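Local coordinates for Bm4233, isoform b (Brugia malayi, PDB 6ANY), which is a venom allergen-like protein of the CAP family from a filarial parasite, a vaccine candidate that probably binds sterols and takes part in lipid transport, at residues Gly6-Pro10 / Gln11-Asp15. Numbering follows the deposited sequence.
Sequences GRLTP and QQRKD
The guanidinium of Arg13 turns one face to the backbone of Leu8, while Gly6 CA meets an edge 3.9 Å from Arg13 NH2, all beside the N-cap of helix 10-28, the first long helix of the CAP domain. Leu8 O lies over that face, 3.3 Å from Arg13 CZ and poorly angled for a hydrogen bond. NE is salt-bridged to Glu56 of helix 53-63, and NH1 donates to Phe1 O. An arginine suits this place because its long, extended chain runs back from the first turn past the cap to the preceding loop.

The N-cap residue is Thr9, whose short hydroxyl can reach the amide three residues on. Its OG1 sits between the backbone N and carbonyl carbon (chi1 59°), from where it accepts from Gln12 N at 3.1 Å in a nearly straight bond (161°). Pro10 fits the first helical turn, where its missing N-H costs no helix bond. Nonpolar Leu8 suits a buried site against Trp51 and Ile150; Gln12 CG lies 3.6 Å from Leu8 CD2, whereas Gln12 NE2 donates to Arg96 O and OE1 accepts from Gly100 N. Lys14 N donates to Pro10 O at 3.0 Å, and Lys14 CG rests 3.3 Å from that same oxygen.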
ATOM      1  N   GLY A   6      -0.845  18.476  -8.694  1.00 17.42           N
ATOM      2  CA  GLY A   6      -0.218  17.177  -8.762  1.00 17.59           C
ATOM      3  C   GLY A   6       0.428  16.837 -10.098  1.00 18.07           C
ATOM      4  O   GLY A   6       0.151  17.426 -11.156  1.00 17.45           O
ATOM      5  N   ARG A   7       1.303  15.855 -10.049  1.00 18.02           N
ATOM      6  CA  ARG A   7       2.057  15.414 -11.232  1.00 17.71           C
ATOM      7  C   ARG A   7       1.631  14.027 -11.660  1.00 16.67           C
ATOM      8  O   ARG A   7       2.242  13.433 -12.535  1.00 15.65           O
ATOM      9  CB  ARG A   7       3.534  15.424 -10.917  1.00 18.57           C
ATOM     10  CG  ARG A   7       3.948  16.780 -10.415  1.00 18.71           C
ATOM     11  CD  ARG A   7       5.420  16.939 -10.374  1.00 19.98           C
ATOM     12  NE  ARG A   7       5.750  18.322 -10.148  1.00 22.50           N
ATOM     13  CZ  ARG A   7       6.991  18.782 -10.093  1.00 23.20           C
ATOM     14  NH1 ARG A   7       8.028  17.958 -10.193  1.00 24.57           N
ATOM     15  NH2 ARG A   7       7.174  20.078  -9.934  1.00 24.10           N
ATOM     16  N   LEU A   8       0.599  13.510 -11.012  1.00 14.44           N
ATOM     17  CA  LEU A   8       0.002  12.265 -11.435  1.00 15.17           C
ATOM     18  C   LEU A   8      -1.263  12.536 -12.228  1.00 15.17           C
ATOM     19  O   LEU A   8      -1.897  13.585 -12.056  1.00 15.58           O
ATOM     20  CB  LEU A   8      -0.323  11.427 -10.176  1.00 16.44           C
ATOM     21  CG  LEU A   8       0.707  10.364  -9.791  1.00 17.77           C
ATOM     22  CD1 LEU A   8       1.887  11.006  -9.087  1.00 20.35           C
ATOM     23  CD2 LEU A   8       0.104   9.316  -8.882  1.00 18.95           C
ATOM     24  N   THR A   9      -1.677  11.582 -13.039  1.00 17.18           N
ATOM     25  CA  THR A   9      -2.965  11.697 -13.729  1.00 17.95           C
ATOM     26  C   THR A   9      -4.048  11.105 -12.848  1.00 20.49           C
ATOM     27  O   THR A   9      -3.734  10.373 -11.958  1.00 21.72           O
ATOM     28  CB  THR A   9      -2.967  10.940 -15.046  1.00 18.24           C
ATOM     29  OG1 THR A   9      -2.691   9.538 -14.800  1.00 17.75           O
ATOM     30  CG2 THR A   9      -1.972  11.583 -16.015  1.00 15.91           C
ATOM     31  N   PRO A  10      -5.332  11.432 -13.094  1.00 22.50           N
ATOM     32  CA  PRO A  10      -6.388  10.836 -12.334  1.00 22.65           C
ATOM     33  C   PRO A  10      -6.412   9.342 -12.427  1.00 26.00           C
ATOM     34  O   PRO A  10      -6.661   8.658 -11.394  1.00 26.89           O
ATOM     35  CB  PRO A  10      -7.648  11.435 -12.942  1.00 23.57           C
ATOM     36  CG  PRO A  10      -7.179  12.800 -13.488  1.00 21.33           C
ATOM     37  CD  PRO A  10      -5.816  12.540 -13.965  1.00 21.43           C
ATOM     38  N   GLN A  11      -6.147   8.833 -13.618  1.00 23.99           N
ATOM     39  CA  GLN A  11      -6.108   7.404 -13.839  1.00 25.02           C
ATOM     40  C   GLN A  11      -5.022   6.646 -13.097  1.00 22.46           C
ATOM     41  O   GLN A  11      -5.246   5.583 -12.528  1.00 24.70           O
ATOM     42  CB  GLN A  11      -5.995   7.088 -15.320  1.00 25.56           C
ATOM     43  CG  GLN A  11      -6.332   5.623 -15.564  1.00 31.04           C
ATOM     44  CD  GLN A  11      -7.797   5.195 -15.223  1.00 31.12           C
ATOM     45  OE1 GLN A  11      -8.757   6.046 -15.183  1.00 31.86           O
ATOM     46  NE2 GLN A  11      -7.969   3.851 -14.935  1.00 23.75           N
ATOM     47  N   GLN A  12      -3.854   7.218 -13.039  1.00 20.90           N
ATOM     48  CA  GLN A  12      -2.831   6.626 -12.236  1.00 20.65           C
ATOM     49  C   GLN A  12      -3.273   6.507 -10.777  1.00 17.35           C
ATOM     50  O   GLN A  12      -3.021   5.512 -10.165  1.00 16.99           O
ATOM     51  CB  GLN A  12      -1.544   7.402 -12.372  1.00 21.84           C
ATOM     52  CG  GLN A  12      -0.416   6.910 -11.470  1.00 24.19           C
ATOM     53  CD  GLN A  12       0.712   6.156 -12.171  1.00 24.05           C
ATOM     54  OE1 GLN A  12       0.946   4.972 -11.932  1.00 21.63           O
ATOM     55  NE2 GLN A  12       1.407   6.853 -13.031  1.00 21.16           N
ATOM     56  N   ARG A  13      -3.906   7.526 -10.227  1.00 16.71           N
ATOM     57  CA  ARG A  13      -4.332   7.518  -8.851  1.00 15.85           C
ATOM     58  C   ARG A  13      -5.374   6.430  -8.636  1.00 15.73           C
ATOM     59  O   ARG A  13      -5.265   5.622  -7.733  1.00 13.63           O
ATOM     60  CB  ARG A  13      -4.939   8.849  -8.509  1.00 16.10           C
ATOM     61  CG  ARG A  13      -4.013  10.002  -8.664  1.00 15.87           C
ATOM     62  CD  ARG A  13      -4.685  11.281  -8.252  1.00 17.08           C
ATOM     63  NE  ARG A  13      -3.765  12.422  -8.323  1.00 16.81           N
ATOM     64  CZ  ARG A  13      -3.740  13.332  -9.277  1.00 17.35           C
ATOM     65  NH1 ARG A  13      -4.632  13.370 -10.258  1.00 18.92           N
ATOM     66  NH2 ARG A  13      -2.834  14.269  -9.216  1.00 18.98           N
ATOM     67  N   LYS A  14      -6.322   6.357  -9.545  1.00 16.73           N
ATOM     68  CA  LYS A  14      -7.333   5.314  -9.482  1.00 18.93           C
ATOM     69  C   LYS A  14      -6.762   3.912  -9.583  1.00 17.20           C
ATOM     70  O   LYS A  14      -7.164   3.017  -8.857  1.00 16.94           O
ATOM     71  CB  LYS A  14      -8.331   5.431 -10.615  1.00 23.36           C
ATOM     72  CG  LYS A  14      -9.184   6.659 -10.550  1.00 28.88           C
ATOM     73  CD  LYS A  14     -10.112   6.830 -11.772  1.00 34.78           C
ATOM     74  CE  LYS A  14     -10.079   8.241 -12.376  1.00 37.54           C
ATOM     75  NZ  LYS A  14     -11.469   8.728 -12.707  1.00 39.83           N
ATOM     76  N   ASP A  15      -5.850   3.694 -10.523  1.00 17.94           N
ATOM     77  CA  ASP A  15      -5.275   2.371 -10.688  1.00 15.85           C
ATOM     78  C   ASP A  15      -4.540   1.915  -9.396  1.00 14.26           C
ATOM     79  O   ASP A  15      -4.547   0.718  -9.018  1.00 11.87           O
ATOM     80  CB  ASP A  15      -4.344   2.371 -11.889  1.00 17.82           C
ATOM     81  CG  ASP A  15      -5.086   2.476 -13.215  1.00 18.89           C
ATOM     82  OD1 ASP A  15      -6.321   2.427 -13.218  1.00 17.71           O
ATOM     83  OD2 ASP A  15      -4.429   2.641 -14.277  1.00 22.59           O
TER